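Local structure of ulvan Lyase-PL25 (Pseudoalteromonas sp. PLSV, 5UAM) at residues I321-D326 / Q336-R341. The protein cleaves ulvan, the sulfated cell-wall polysaccharide of green seaweeds, as a polysaccharide lyase of family 25 with a beta-propeller fold. Residues are numbered along the deposited sequence; the frame is centred on the assembly and turned at random.
Sequences INAGID and QTRHVR
The two inner strands of a four-stranded antiparallel sheet meet here as a beta hairpin, I321 pairing with R338 and A323 with Q336 as hydrogen-bonded pairs that flank the non-hydrogen-bonded pair N322 and T337. I321 N donates to R338 O at 3.0 Å, and R338 N returns a bond to I321 O. On the face bearing N322 and T337, the two side chains lie alongside each other, and T337 OG1 donates to N322 OD1 at 2.8 Å, almost in line with the amide C=O. N322 ND2 is turned to F305 O on the neighbouring strand 303-311, so the amide ties three strands of this propeller sheet together. On the other face R338 folds back beside its own strand, its chain bent at chi2 (116°), and holds Q336 with two nitrogens of one side of the guanidinium: NE binds Q336 O at 3.0 Å and NH2 binds Q336 OE1 at 3.1 Å, both acceptors close to the guanidinium plane. A323 N reaches the same Q336 O from the face of its carbonyl plane opposite R338 NE, while A323 CB lies over one face of the guanidinium, offset toward its rim, 3.6 Å from R338 NE. Replacing R338 by an alanine would probably leave Q336 OE1 without its charged donor and take away the guanidinium that packs over A323 CB. The glutamine is also anchored through NE2 to R359 O, and a water bridges its OE1 to I325 N where the strand gives way to loop. Further along this face, I321 CG2 meets V340 CG2 at 4.1 Å, the two side chains running alongside each other.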
ATOM      1  N   ILE A 321       3.840  10.486   5.684  1.00 12.92           N
ATOM      2  CA  ILE A 321       3.882   9.699   6.907  1.00 13.05           C
ATOM      3  C   ILE A 321       2.677  10.092   7.748  1.00 14.57           C
ATOM      4  O   ILE A 321       2.445  11.281   7.981  1.00 15.39           O
ATOM      5  CB  ILE A 321       5.205   9.910   7.676  1.00 13.39           C
ATOM      6  CG1 ILE A 321       5.264   9.081   8.960  1.00 15.79           C
ATOM      7  CG2 ILE A 321       5.462  11.388   7.952  1.00 17.02           C
ATOM      8  CD1 ILE A 321       5.202   7.575   8.720  1.00 16.92           C
ATOM      9  N   ASN A 322       1.910   9.109   8.212  1.00 12.89           N
ATOM     10  CA  ASN A 322       0.821   9.443   9.117  1.00 13.90           C
ATOM     11  C   ASN A 322       1.301   9.325  10.548  1.00 14.38           C
ATOM     12  O   ASN A 322       2.051   8.408  10.880  1.00 15.12           O
ATOM     13  CB  ASN A 322      -0.379   8.523   8.893  1.00 15.39           C
ATOM     14  CG  ASN A 322      -0.856   8.558   7.462  1.00 14.68           C
ATOM     15  OD1 ASN A 322      -1.504   9.519   7.043  1.00 15.44           O
ATOM     16  ND2 ASN A 322      -0.508   7.544   6.699  1.00 14.60           N
ATOM     17  N   ALA A 323       0.863  10.245  11.396  1.00 14.08           N
ATOM     18  CA  ALA A 323       1.253  10.182  12.793  1.00 15.06           C
ATOM     19  C   ALA A 323       0.181  10.828  13.644  1.00 16.53           C
ATOM     20  O   ALA A 323      -0.574  11.685  13.174  1.00 17.67           O
ATOM     21  CB  ALA A 323       2.598  10.881  13.022  1.00 17.37           C
ATOM     22  N   GLY A 324       0.121  10.414  14.907  1.00 16.83           N
ATOM     23  CA  GLY A 324      -0.880  10.947  15.809  1.00 18.58           C
ATOM     24  C   GLY A 324      -0.506  10.709  17.254  1.00 19.95           C
ATOM     25  O   GLY A 324       0.344   9.870  17.571  1.00 21.91           O
ATOM     26  N   ILE A 325      -1.195  11.427  18.139  1.00 21.64           N
ATOM     27  CA  ILE A 325      -0.904  11.344  19.562  1.00 23.33           C
ATOM     28  C   ILE A 325      -1.389  10.012  20.116  1.00 26.68           C
ATOM     29  O   ILE A 325      -2.487   9.540  19.789  1.00 26.70           O
ATOM     30  CB  ILE A 325      -1.572  12.529  20.280  1.00 26.59           C
ATOM     31  CG1 ILE A 325      -0.928  13.841  19.810  1.00 26.94           C
ATOM     32  CG2 ILE A 325      -1.501  12.384  21.805  1.00 32.86           C
ATOM     33  CD1 ILE A 325      -1.754  15.089  20.126  1.00 34.36           C
ATOM     34  N   ASP A 326      -0.566   9.405  20.975  1.00 24.36           N
ATOM     35  CA  ASP A 326      -0.940   8.204  21.717  1.00 29.16           C
ATOM     36  C   ASP A 326      -1.887   8.592  22.844  1.00 30.99           C
ATOM     37  O   ASP A 326      -1.487   9.246  23.814  1.00 31.25           O
ATOM     38  CB  ASP A 326       0.320   7.544  22.276  1.00 28.16           C
ATOM     39  CG  ASP A 326       0.017   6.356  23.172  1.00 26.55           C
ATOM     40  OD1 ASP A 326      -1.116   5.824  23.095  1.00 31.78           O
ATOM     41  OD2 ASP A 326       0.909   5.957  23.963  1.00 30.40           O
ATOM     42  N   GLN A 336      -2.868  11.531  11.388  1.00 16.16           N
ATOM     43  CA  GLN A 336      -3.032  12.433  10.254  1.00 16.52           C
ATOM     44  C   GLN A 336      -1.800  12.399   9.357  1.00 14.49           C
ATOM     45  O   GLN A 336      -0.664  12.338   9.852  1.00 15.20           O
ATOM     46  CB  GLN A 336      -3.199  13.868  10.744  1.00 17.47           C
ATOM     47  CG  GLN A 336      -4.299  14.055  11.784  1.00 18.27           C
ATOM     48  CD  GLN A 336      -3.905  13.591  13.170  1.00 18.81           C
ATOM     49  OE1 GLN A 336      -2.824  13.900  13.656  1.00 19.07           O
ATOM     50  NE2 GLN A 336      -4.807  12.890  13.836  1.00 19.19           N
ATOM     51  N   THR A 337      -2.012  12.474   8.044  1.00 15.03           N
ATOM     52  CA  THR A 337      -0.907  12.507   7.091  1.00 14.16           C
ATOM     53  C   THR A 337      -0.119  13.797   7.231  1.00 13.90           C
ATOM     54  O   THR A 337      -0.694  14.883   7.332  1.00 15.15           O
ATOM     55  CB  THR A 337      -1.436  12.436   5.657  1.00 14.70           C
ATOM     56  OG1 THR A 337      -2.599  11.610   5.607  1.00 15.81           O
ATOM     57  CG2 THR A 337      -0.383  11.881   4.720  1.00 15.09           C
ATOM     58  N   ARG A 338       1.210  13.658   7.203  1.00 14.24           N
ATOM     59  CA  ARG A 338       2.159  14.763   7.205  1.00 13.69           C
ATOM     60  C   ARG A 338       3.147  14.580   6.059  1.00 13.48           C
ATOM     61  O   ARG A 338       3.388  13.458   5.599  1.00 14.65           O
ATOM     62  CB  ARG A 338       2.930  14.815   8.520  1.00 15.27           C
ATOM     63  CG  ARG A 338       2.036  14.957   9.734  1.00 16.74           C
ATOM     64  CD  ARG A 338       2.109  13.758  10.664  1.00 17.92           C
ATOM     65  NE  ARG A 338       1.081  13.866  11.693  1.00 16.68           N
ATOM     66  CZ  ARG A 338       1.188  14.573  12.808  1.00 17.52           C
ATOM     67  NH1 ARG A 338       2.287  15.268  13.070  1.00 22.41           N
ATOM     68  NH2 ARG A 338       0.187  14.612  13.672  1.00 21.00           N
ATOM     69  N   HIS A 339       3.722  15.696   5.594  1.00 15.26           N
ATOM     70  CA  HIS A 339       4.598  15.674   4.428  1.00 14.84           C
ATOM     71  C   HIS A 339       6.028  15.990   4.841  1.00 14.61           C
ATOM     72  O   HIS A 339       6.263  16.966   5.568  1.00 16.59           O
ATOM     73  CB  HIS A 339       4.143  16.680   3.366  1.00 14.17           C
ATOM     74  CG  HIS A 339       4.790  16.437   2.051  1.00 14.13           C
ATOM     75  ND1 HIS A 339       4.403  15.393   1.241  1.00 15.08           N
ATOM     76  CD2 HIS A 339       5.854  17.016   1.446  1.00 15.48           C
ATOM     77  CE1 HIS A 339       5.174  15.365   0.172  1.00 13.80           C
ATOM     78  NE2 HIS A 339       6.054  16.343   0.267  1.00 14.98           N
ATOM     79  N   VAL A 340       6.973  15.174   4.344  1.00 13.61           N
ATOM     80  CA  VAL A 340       8.401  15.316   4.624  1.00 14.99           C
ATOM     81  C   VAL A 340       9.131  15.296   3.290  1.00 14.74           C
ATOM     82  O   VAL A 340       8.709  14.604   2.363  1.00 14.86           O
ATOM     83  CB  VAL A 340       8.855  14.120   5.497  1.00 15.77           C
ATOM     84  CG1 VAL A 340      10.384  14.016   5.577  1.00 18.03           C
ATOM     85  CG2 VAL A 340       8.225  14.216   6.880  1.00 17.57           C
ATOM     86  N   ARG A 341      10.219  16.062   3.174  1.00 14.92           N
ATOM     87  CA  ARG A 341      10.998  16.000   1.941  1.00 15.25           C
ATOM     88  C   ARG A 341      12.464  16.308   2.198  1.00 14.72           C
ATOM     89  O   ARG A 341      12.839  16.970   3.168  1.00 16.35           O
ATOM     90  CB  ARG A 341      10.467  16.945   0.862  1.00 16.22           C
ATOM     91  CG  ARG A 341      10.640  18.412   1.195  1.00 17.36           C
ATOM     92  CD  ARG A 341       9.980  19.298   0.153  1.00 19.16           C
ATOM     93  NE  ARG A 341      10.174  20.705   0.469  1.00 19.07           N
ATOM     94  CZ  ARG A 341      11.187  21.447   0.030  1.00 23.18           C
ATOM     95  NH1 ARG A 341      12.108  20.923  -0.775  1.00 25.01           N
ATOM     96  NH2 ARG A 341      11.281  22.727   0.381  1.00 27.13           N
TER
HETATM   97  O   HOH W   1      -2.676  13.694  16.557  1.00 24.71           O